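Local coordinates for Ras-related protein Rab-7L1 (Homo sapiens, PDB 6HH2) that binds guanine nucleotides as a Rab GTPase, regulates vesicle trafficking, recruits LRRK2 to the Golgi complex and stimulates its kinase activity, at residues 52-57 with 171-176; 28-33 with 163-168; 65-70 with 74-79. The protein carries 4 engineered substitutions. All coordinates share one frame; numbering follows the deposited sequence. Where two conformers were deposited one is given.

Contact 1 of 3, residues 52-57 with 171-176; sequences LQWSDY and VLIEKM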
loop_
_atom_site.group_PDB
_atom_site.type_symbol
_atom_site.label_atom_id
_atom_site.label_comp_id
_atom_site.label_asym_id
_atom_site.label_seq_id
_atom_site.Cartn_x
_atom_site.Cartn_y
_atom_site.Cartn_z
ATOM N N LEU A 52 -9.464 -7.322 -11.593
ATOM C CA LEU A 52 -9.960 -8.590 -11.072
ATOM C C LEU A 52 -11.451 -8.671 -11.338
ATOM O O LEU A 52 -12.189 -7.707 -11.087
ATOM C CB LEU A 52 -9.751 -8.674 -9.538
ATOM C CG LEU A 52 -8.293 -8.725 -9.085
ATOM C CD1 LEU A 52 -8.225 -8.489 -7.587
ATOM C CD2 LEU A 52 -7.690 -10.088 -9.479
ATOM N N GLN A 53 -11.916 -9.831 -11.789
ATOM C CA GLN A 53 -13.352 -10.066 -11.775
ATOM C C GLN A 53 -13.790 -10.130 -10.326
ATOM O O GLN A 53 -13.132 -10.770 -9.493
ATOM C CB GLN A 53 -13.713 -11.386 -12.484
ATOM C CG GLN A 53 -15.230 -11.463 -12.865
ATOM C CD GLN A 53 -15.516 -10.595 -14.048
ATOM O OE1 GLN A 53 -14.644 -10.414 -14.906
ATOM N NE2 GLN A 53 -16.728 -10.037 -14.120
ATOM N N TRP A 54 -14.893 -9.451 -10.011
ATOM C CA TRP A 54 -15.441 -9.472 -8.657
ATOM C C TRP A 54 -16.699 -10.316 -8.564
ATOM O O TRP A 54 -16.874 -11.057 -7.606
ATOM C CB TRP A 54 -15.752 -8.033 -8.191
ATOM C CG TRP A 54 -16.191 -7.973 -6.738
ATOM C CD1 TRP A 54 -17.455 -7.691 -6.244
ATOM C CD2 TRP A 54 -15.366 -8.212 -5.610
ATOM N NE1 TRP A 54 -17.432 -7.747 -4.871
ATOM C CE2 TRP A 54 -16.159 -8.047 -4.463
ATOM C CE3 TRP A 54 -14.022 -8.525 -5.462
ATOM C CZ2 TRP A 54 -15.634 -8.217 -3.178
ATOM C CZ3 TRP A 54 -13.508 -8.687 -4.185
ATOM C CH2 TRP A 54 -14.307 -8.520 -3.077
ATOM N N SER A 55 -17.566 -10.228 -9.565
ATOM C CA SER A 55 -18.766 -11.046 -9.635
ATOM C C SER A 55 -19.108 -11.219 -11.106
ATOM O O SER A 55 -18.393 -10.729 -11.976
ATOM C CB SER A 55 -19.914 -10.362 -8.881
ATOM O OG SER A 55 -20.358 -9.220 -9.594
ATOM N N ASP A 56 -20.227 -11.886 -11.408
ATOM C CA ASP A 56 -20.563 -12.048 -12.817
ATOM C C ASP A 56 -20.727 -10.720 -13.564
ATOM O O ASP A 56 -20.536 -10.692 -14.785
ATOM C CB ASP A 56 -21.752 -13.003 -13.062
ATOM C CG ASP A 56 -23.006 -12.600 -12.333
ATOM O OD1 ASP A 56 -22.987 -11.609 -11.588
ATOM O OD2 ASP A 56 -24.033 -13.306 -12.517
ATOM N N TYR A 57 -21.019 -9.603 -12.881
ATOM C CA TYR A 57 -21.247 -8.363 -13.616
ATOM C C TYR A 57 -20.369 -7.210 -13.153
ATOM O O TYR A 57 -20.545 -6.087 -13.645
ATOM C CB TYR A 57 -22.730 -7.939 -13.605
ATOM C CG TYR A 57 -23.127 -7.359 -12.273
ATOM C CD1 TYR A 57 -23.290 -8.188 -11.166
ATOM C CD2 TYR A 57 -23.296 -5.980 -12.097
ATOM C CE1 TYR A 57 -23.622 -7.676 -9.933
ATOM C CE2 TYR A 57 -23.636 -5.456 -10.854
ATOM C CZ TYR A 57 -23.796 -6.321 -9.776
ATOM O OH TYR A 57 -24.115 -5.857 -8.517
ATOM N N VAL A 171 -7.488 -8.637 1.416
ATOM C CA VAL A 171 -8.340 -8.138 2.504
ATOM C C VAL A 171 -8.476 -6.624 2.430
ATOM O O VAL A 171 -9.520 -6.072 2.808
ATOM C CB VAL A 171 -7.899 -8.647 3.891
ATOM C CG1 VAL A 171 -7.878 -10.201 3.927
ATOM C CG2 VAL A 171 -6.611 -7.991 4.339
ATOM N N LEU A 172 -7.470 -5.934 1.904
ATOM C CA LEU A 172 -7.612 -4.499 1.673
ATOM C C LEU A 172 -8.653 -4.202 0.592
ATOM O O LEU A 172 -9.451 -3.271 0.748
ATOM C CB LEU A 172 -6.256 -3.899 1.323
ATOM C CG LEU A 172 -6.240 -2.378 1.173
ATOM C CD1 LEU A 172 -6.611 -1.681 2.472
ATOM C CD2 LEU A 172 -4.857 -1.941 0.683
ATOM N N ILE A 173 -8.663 -4.972 -0.507
ATOM C CA ILE A 173 -9.711 -4.792 -1.522
ATOM C C ILE A 173 -11.081 -4.981 -0.922
ATOM O O ILE A 173 -12.019 -4.221 -1.219
ATOM C CB ILE A 173 -9.493 -5.771 -2.681
ATOM C CG1 ILE A 173 -8.214 -5.409 -3.408
ATOM C CG2 ILE A 173 -10.721 -5.780 -3.659
ATOM C CD1 ILE A 173 -7.776 -6.523 -4.458
ATOM N N GLU A 174 -11.242 -6.020 -0.105
ATOM C CA GLU A 174 -12.557 -6.271 0.455
ATOM C C GLU A 174 -12.981 -5.134 1.360
ATOM O O GLU A 174 -14.163 -4.754 1.368
ATOM C CB GLU A 174 -12.590 -7.638 1.128
ATOM C CG GLU A 174 -12.225 -8.771 0.121
ATOM C CD GLU A 174 -12.437 -10.156 0.653
ATOM O OE1 GLU A 174 -13.052 -10.253 1.730
ATOM O OE2 GLU A 174 -12.047 -11.154 -0.008
ATOM N N LYS A 175 -12.023 -4.513 2.047
ATOM C CA LYS A 175 -12.373 -3.355 2.879
ATOM C C LYS A 175 -12.752 -2.148 2.024
ATOM O O LYS A 175 -13.664 -1.390 2.375
ATOM C CB LYS A 175 -11.192 -3.015 3.797
ATOM C CG LYS A 175 -11.416 -1.728 4.644
ATOM C CD LYS A 175 -12.495 -1.969 5.688
ATOM C CE LYS A 175 -11.902 -2.630 6.919
ATOM N NZ LYS A 175 -12.980 -2.704 7.948
ATOM N N MET A 176 -12.021 -1.910 0.939
ATOM C CA MET A 176 -12.368 -0.793 0.059
ATOM C C MET A 176 -13.741 -0.998 -0.564
ATOM O O MET A 176 -14.502 -0.041 -0.732
ATOM C CB MET A 176 -11.314 -0.626 -1.034
ATOM C CG MET A 176 -9.938 -0.137 -0.470
ATOM S SD MET A 176 -8.782 0.292 -1.766
ATOM C CE MET A 176 -8.479 -1.330 -2.573
#
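Trp-54, whose indole reaches across to Glu-174, is bracketed in sequence by a short polar bond, Gln-53 NE2 to Ser-55 O at 2.8 Å. That bond is close to straight, with an N-H...O angle of 169°, and the acceptor lies in the amide plane of Gln-53. Strand 48-55 is an outer one in the central sheet of the Ras-like G domain, and helix 165-178, the last helix of the fold, covers the sheet here. The two backbones stay well apart, with segment axes approaching no closer than 12.5 Å, so long side chains have to bridge the gap. Trp-54 does so because its CG is anti to the backbone N (chi1 -174°), which carries the six-membered ring out to the helix although the CB itself does not face it. There the ring meets Ile-173 obliquely, Trp-54 CZ3 lying 4.1 Å from Ile-173 CG2, as the two side chains run past one another in opposite senses. Deeper in, methyl meets methyl where Leu-52 CD1 lies 3.7 Å from Ile-173 CD1. Ile-173, the buried member of this otherwise rather exposed cluster, also packs on Leu-62 of the neighbouring strand 58-66. Glu-174 contributes carbon rather than charge: its carboxylate is turned to Arg-170, one helical turn back, in a salt bridge through OE2, and its plane stands 75° from that of the indole. What touches the tryptophan is the methylene, Glu-174 CG sitting 3.8 Å from Trp-54 CH2 at the ring edge, near the ring plane.

Contact 2 of 3, residues 28-33 with 163-168; sequences QRYSQD and KNINEA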
loop_
_atom_site.group_PDB
_atom_site.type_symbol
_atom_site.label_atom_id
_atom_site.label_comp_id
_atom_site.label_asym_id
_atom_site.label_seq_id
_atom_site.Cartn_x
_atom_site.Cartn_y
_atom_site.Cartn_z
ATOM N N GLN A 28 5.507 -4.307 -8.807
ATOM C CA GLN A 28 5.859 -5.170 -9.932
ATOM C C GLN A 28 5.293 -6.565 -9.769
ATOM O O GLN A 28 4.891 -7.184 -10.757
ATOM C CB GLN A 28 7.377 -5.240 -10.057
ATOM C CG GLN A 28 7.959 -3.914 -10.527
ATOM C CD GLN A 28 9.483 -3.890 -10.478
ATOM O OE1 GLN A 28 10.113 -4.581 -9.667
ATOM N NE2 GLN A 28 10.076 -3.118 -11.363
ATOM N N ARG A 29 5.189 -7.065 -8.537
ATOM C CA ARG A 29 4.670 -8.406 -8.339
ATOM C C ARG A 29 3.148 -8.457 -8.388
ATOM O O ARG A 29 2.554 -9.409 -8.948
ATOM C CB ARG A 29 5.184 -8.954 -7.017
ATOM C CG ARG A 29 5.144 -10.481 -7.047
ATOM C CD ARG A 29 5.387 -11.065 -5.715
ATOM N NE ARG A 29 6.757 -11.509 -5.454
ATOM C CZ ARG A 29 7.304 -12.628 -5.925
ATOM N NH1 ARG A 29 6.644 -13.407 -6.775
ATOM N NH2 ARG A 29 8.537 -12.953 -5.570
ATOM N N TYR A 30 2.508 -7.467 -7.807
ATOM C CA TYR A 30 1.052 -7.486 -7.619
ATOM C C TYR A 30 0.257 -6.849 -8.766
ATOM O O TYR A 30 -0.913 -7.224 -8.990
ATOM C CB TYR A 30 0.694 -6.801 -6.293
ATOM C CG TYR A 30 -0.731 -7.071 -5.939
ATOM C CD1 TYR A 30 -1.116 -8.344 -5.494
ATOM C CD2 TYR A 30 -1.702 -6.086 -6.059
ATOM C CE1 TYR A 30 -2.471 -8.630 -5.225
ATOM C CE2 TYR A 30 -3.041 -6.352 -5.781
ATOM C CZ TYR A 30 -3.398 -7.621 -5.347
ATOM O OH TYR A 30 -4.706 -7.926 -5.089
ATOM N N SER A 31 0.856 -5.957 -9.547
ATOM C CA SER A 31 0.150 -5.390 -10.692
ATOM C C SER A 31 0.038 -6.435 -11.791
ATOM O O SER A 31 0.539 -7.556 -11.678
ATOM C CB SER A 31 0.914 -4.181 -11.234
ATOM O OG SER A 31 2.095 -4.635 -11.906
ATOM N N GLN A 32 -0.631 -6.079 -12.888
ATOM C CA GLN A 32 -0.681 -7.031 -14.001
ATOM C C GLN A 32 0.514 -6.975 -14.916
ATOM O O GLN A 32 0.505 -7.673 -15.941
ATOM C CB GLN A 32 -1.929 -6.750 -14.852
ATOM C CG GLN A 32 -1.856 -5.465 -15.710
ATOM C CD GLN A 32 -3.029 -5.443 -16.725
ATOM O OE1 GLN A 32 -4.205 -5.413 -16.320
ATOM N NE2 GLN A 32 -2.711 -5.489 -18.021
ATOM N N ASP A 33 1.548 -6.222 -14.566
ATOM C CA ASP A 33 2.601 -5.919 -15.539
ATOM C C ASP A 33 3.408 -7.140 -15.949
ATOM O O ASP A 33 3.934 -7.180 -17.080
ATOM C CB ASP A 33 3.501 -4.805 -14.984
ATOM C CG ASP A 33 2.805 -3.467 -14.985
ATOM O OD1 ASP A 33 1.629 -3.414 -15.428
ATOM O OD2 ASP A 33 3.428 -2.474 -14.538
ATOM N N LYS A 163 5.330 -14.031 0.230
ATOM C CA LYS A 163 4.634 -14.429 1.454
ATOM C C LYS A 163 3.659 -13.325 1.870
ATOM O O LYS A 163 4.068 -12.201 2.172
ATOM C CB LYS A 163 5.587 -14.716 2.615
ATOM C CG LYS A 163 4.866 -15.221 3.916
ATOM C CD LYS A 163 5.861 -15.411 5.049
ATOM C CE LYS A 163 5.231 -16.119 6.237
ATOM N NZ LYS A 163 6.287 -16.376 7.276
ATOM N N ASN A 164 2.381 -13.702 2.001
ATOM C CA ASN A 164 1.289 -12.853 2.480
ATOM C C ASN A 164 0.934 -11.698 1.547
ATOM O O ASN A 164 0.077 -10.911 1.907
ATOM C CB ASN A 164 1.510 -12.247 3.886
ATOM C CG ASN A 164 1.270 -13.227 5.026
ATOM O OD1 ASN A 164 0.366 -14.073 4.991
ATOM N ND2 ASN A 164 2.077 -13.097 6.071
ATOM N N ILE A 165 1.547 -11.569 0.366
ATOM C CA ILE A 165 1.304 -10.399 -0.467
ATOM C C ILE A 165 -0.113 -10.407 -1.007
ATOM O O ILE A 165 -0.884 -9.455 -0.828
ATOM C CB ILE A 165 2.303 -10.363 -1.633
ATOM C CG1 ILE A 165 3.734 -10.319 -1.094
ATOM C CG2 ILE A 165 1.921 -9.230 -2.592
ATOM C CD1 ILE A 165 4.025 -9.116 -0.268
ATOM N N ASN A 166 -0.478 -11.496 -1.686
ATOM C CA ASN A 166 -1.792 -11.524 -2.315
ATOM C C ASN A 166 -2.906 -11.461 -1.272
ATOM O O ASN A 166 -3.940 -10.810 -1.490
ATOM C CB ASN A 166 -1.943 -12.794 -3.129
ATOM C CG ASN A 166 -1.022 -12.777 -4.358
ATOM O OD1 ASN A 166 -0.459 -11.739 -4.726
ATOM N ND2 ASN A 166 -0.888 -13.942 -4.982
ATOM N N GLU A 167 -2.716 -12.126 -0.140
ATOM C CA GLU A 167 -3.787 -12.163 0.850
ATOM C C GLU A 167 -3.917 -10.824 1.583
ATOM O O GLU A 167 -5.041 -10.393 1.867
ATOM C CB GLU A 167 -3.525 -13.307 1.827
ATOM C CG GLU A 167 -3.813 -14.690 1.242
ATOM C CD GLU A 167 -5.294 -14.904 1.043
ATOM O OE1 GLU A 167 -5.803 -14.552 -0.046
ATOM O OE2 GLU A 167 -5.991 -15.360 1.973
ATOM N N ALA A 168 -2.804 -10.179 1.890
ATOM C CA ALA A 168 -2.890 -8.846 2.483
ATOM C C ALA A 168 -3.608 -7.889 1.540
ATOM O O ALA A 168 -4.508 -7.139 1.971
ATOM C CB ALA A 168 -1.486 -8.348 2.798
HETATM O O HOH W 1 -4.989 -10.375 -3.953
#
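The junction in this G domain between the end of helix 23-30, which follows the P-loop, and the start of the C-terminal helix 165-178 is made by Tyr-30 with Ile-165 and Asn-166. It lies close to the nucleotide pocket: Ile-165 also packs on Val-159, a nucleotide-binding residue, and its side chain is about 7 Å from the bound GDP. With CG anti to the backbone N (chi1 -168°), the phenol of Tyr-30 is carried toward helix 165-178. Asn-166 OD1 approaches the edge of this ring, in its plane, 3.5 Å from Tyr-30 CD1 and slightly farther from CE1; the amide is turned 52° from the ring. Ile-165 adds looser apolar contact, its CG2 being 4.3 Å from Tyr-30 CD1. At the far end of the phenol a water in the ring plane lies 2.7 Å from Tyr-30 OH and donates to Asn-166 O, also at 2.7 Å, so that Asn-166 is linked to the tyrosine directly by its side chain and, through the water, by its backbone carbonyl. Lys-50 makes a cation-pi contact with the ring and is hydrogen-bonded to Tyr-30 O. Just past the helix end, Ser-31 OG accepts from Asp-33 N at 3.1 Å, an ST turn that starts the chain toward the first switch region. Because aromatic C-H groups carry a slight positive charge, the carbonyl oxygen at the ring edge is probably mildly attracted, and the water bridge adds a hydrogen-bonded link to a contact that is otherwise packing and weak electrostatics.

Contact 3 of 3, residues 65-70 with 74-79; sequences WDIAGL and TSMTRL. Engineered in segment 65-70: Leu-70 (natural residue Gln).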
loop_
_atom_site.group_PDB
_atom_site.type_symbol
_atom_site.label_atom_id
_atom_site.label_comp_id
_atom_site.label_asym_id
_atom_site.label_seq_id
_atom_site.Cartn_x
_atom_site.Cartn_y
_atom_site.Cartn_z
ATOM N N TRP A 65 -0.130 3.213 -6.936
ATOM C CA TRP A 65 0.665 4.435 -7.085
ATOM C C TRP A 65 1.893 4.317 -6.189
ATOM O O TRP A 65 1.777 4.368 -4.973
ATOM C CB TRP A 65 -0.166 5.653 -6.695
ATOM C CG TRP A 65 -1.145 6.095 -7.706
ATOM C CD1 TRP A 65 -2.297 5.405 -8.125
ATOM C CD2 TRP A 65 -1.114 7.310 -8.419
ATOM N NE1 TRP A 65 -2.984 6.178 -9.044
ATOM C CE2 TRP A 65 -2.277 7.346 -9.256
ATOM C CE3 TRP A 65 -0.242 8.405 -8.402
ATOM C CZ2 TRP A 65 -2.557 8.420 -10.104
ATOM C CZ3 TRP A 65 -0.525 9.485 -9.236
ATOM C CH2 TRP A 65 -1.683 9.488 -10.082
ATOM N N ASP A 66 3.080 4.176 -6.784
ATOM C CA ASP A 66 4.338 4.085 -6.012
ATOM C C ASP A 66 4.903 5.502 -5.821
ATOM O O ASP A 66 5.138 6.228 -6.799
ATOM C CB ASP A 66 5.279 3.245 -6.886
ATOM C CG ASP A 66 6.645 2.966 -6.304
ATOM O OD1 ASP A 66 7.098 3.558 -5.322
ATOM O OD2 ASP A 66 7.285 2.099 -6.950
ATOM N N ILE A 67 5.131 5.904 -4.555
ATOM C CA ILE A 67 5.611 7.270 -4.316
ATOM C C ILE A 67 6.982 7.507 -4.931
ATOM O O ILE A 67 7.342 8.662 -5.198
ATOM C CB ILE A 67 5.552 7.624 -2.815
ATOM C CG1 ILE A 67 5.903 9.097 -2.579
ATOM C CG2 ILE A 67 6.453 6.723 -1.988
ATOM C CD1 ILE A 67 5.169 9.634 -1.417
ATOM N N ALA A 68 7.758 6.441 -5.153
ATOM C CA ALA A 68 8.929 6.459 -6.058
ATOM C C ALA A 68 9.866 7.635 -5.850
ATOM O O ALA A 68 10.459 7.762 -4.773
ATOM C CB ALA A 68 8.465 6.279 -7.495
ATOM N N GLY A 69 10.012 8.519 -6.857
ATOM C CA GLY A 69 11.053 9.552 -6.825
ATOM C C GLY A 69 11.017 10.488 -5.618
ATOM O O GLY A 69 12.043 11.084 -5.280
ATOM N N LEU A 70 9.878 10.653 -4.955
ATOM C CA LEU A 70 9.838 11.557 -3.776
ATOM C C LEU A 70 9.745 10.793 -2.448
ATOM O O LEU A 70 9.491 11.413 -1.435
ATOM C CB LEU A 70 8.662 12.515 -3.932
ATOM C CG LEU A 70 8.787 13.536 -5.055
ATOM C CD1 LEU A 70 7.523 14.352 -5.190
ATOM C CD2 LEU A 70 9.984 14.436 -4.856
ATOM N N THR A 74 9.214 11.778 2.723
ATOM C CA THR A 74 8.246 11.395 3.780
ATOM C C THR A 74 7.050 12.360 3.833
ATOM O O THR A 74 6.525 12.657 4.905
ATOM C CB THR A 74 8.881 11.297 5.185
ATOM O OG1 THR A 74 10.244 10.805 5.125
ATOM C CG2 THR A 74 8.008 10.345 6.066
ATOM N N SER A 75 6.620 12.892 2.678
ATOM C CA SER A 75 5.494 13.826 2.637
ATOM C C SER A 75 4.941 13.749 1.229
ATOM O O SER A 75 5.668 14.029 0.275
ATOM C CB SER A 75 5.962 15.265 2.907
ATOM O OG SER A 75 4.823 16.111 2.875
ATOM N N MET A 76 3.672 13.374 1.095
ATOM C CA MET A 76 3.094 13.124 -0.212
ATOM C C MET A 76 2.674 14.423 -0.883
ATOM O O MET A 76 2.208 15.362 -0.235
ATOM C CB MET A 76 1.847 12.268 -0.046
ATOM C CG MET A 76 2.182 10.892 0.511
ATOM S SD MET A 76 0.728 9.888 0.700
ATOM C CE MET A 76 -0.235 10.746 1.884
ATOM N N THR A 77 2.831 14.471 -2.208
ATOM C CA THR A 77 2.344 15.608 -2.966
ATOM C C THR A 77 0.906 15.398 -3.423
ATOM O O THR A 77 0.419 14.257 -3.532
ATOM C CB THR A 77 3.194 15.835 -4.224
ATOM O OG1 THR A 77 3.190 14.642 -5.029
ATOM C CG2 THR A 77 4.671 16.244 -3.838
ATOM N N ARG A 78 0.237 16.516 -3.672
ATOM C CA ARG A 78 -1.199 16.482 -4.003
ATOM C C ARG A 78 -1.524 15.631 -5.224
ATOM O O ARG A 78 -2.483 14.854 -5.189
ATOM C CB ARG A 78 -1.759 17.878 -4.145
ATOM C CG ARG A 78 -3.264 17.893 -4.438
ATOM C CD ARG A 78 -3.787 19.311 -4.417
ATOM N NE ARG A 78 -3.517 19.962 -3.134
ATOM C CZ ARG A 78 -2.549 20.866 -2.947
ATOM N NH1 ARG A 78 -1.762 21.251 -3.972
ATOM N NH2 ARG A 78 -2.369 21.410 -1.735
ATOM N N LEU A 79 -0.789 15.751 -6.336
ATOM C CA LEU A 79 -1.117 14.890 -7.484
ATOM C C LEU A 79 -0.986 13.409 -7.117
ATOM O O LEU A 79 -1.771 12.561 -7.574
ATOM C CB LEU A 79 -0.215 15.230 -8.675
ATOM C CG LEU A 79 -0.500 16.569 -9.312
ATOM C CD1 LEU A 79 0.443 16.770 -10.534
ATOM C CD2 LEU A 79 -1.972 16.642 -9.746
#
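Thr-74 begins its segment beside Leu-70, with Thr-74 N 4.2 Å from Leu-70 O, close but not bonded. The two belong to switch II, which in small GTPases starts at the DxxG motif, here Asp-66 to Gly-69; Leu-70, next in line, is an engineered replacement for the natural glutamine. Within that motif Asp-66 OD1 takes the amide of Ala-68, with Asp-66 OD1 to Ala-68 N at 3.0 Å, in an Asx turn, the N-H arriving from above the carboxylate plane. The CB of Thr-74 points away from 65-70, and its side chain packs on Arg-104 and Trp-105 of helix 96-112. Ser-75 follows, its CB also pointing away; its OG makes a weak hydrogen bond to Asp-108. Both residues are LRRK2 phosphorylation sites, unmodified here. Met-76 is where the segment goes inward: its N is hydrogen-bonded to the same Asp-108, and its side chain enters the core beside Leu-109 and strand 8-17. In one of the two modelled conformers of Ile-67, Met-76 CG lies 3.8 Å from Ile-67 CD1 and the two side chains cross at about a right angle, so this contact is less certain. Thr-77, at the N-cap position of helix 78-81, faces the more exposed side. Its methyl is set anti to the carbonyl carbon and meets the engineered leucine, Thr-77 CG2 lying 3.7 Å from Leu-70 CD1. Last comes Leu-79, which touches through its backbone rather than its side chain. Lys-12 couples the two partners there, with a cation-pi contact to Trp-65 and a weak hydrogen bond to the leucine carbonyl. Leu-79 O stands obliquely to the indole, 3.7 Å from Trp-65 CZ3 and 4.0 Å from Trp-65 CH2.

Read from the N terminus, the chain leaves the helix after the P-loop at 28-33, runs out along strand 48-55 to 52-57, and returns on strand 58-66 to the switch II region. There contact 3 closes a short loop with only three residues between its segments. Much later, the start of helix 165-178 and the residues just before it return to 28-33 in contact 2, tying this helix to the end of helix 23-30; 171-176 then ties it to the sheet edge at 52-57 in contact 1. These long loops cross, and contact 3 nests inside both. Contacts 1 and 2 also touch, Ile-173 CD1 lying 3.4 Å from Tyr-30 OH, whereas contact 3 lies on the other side of the chain's centre.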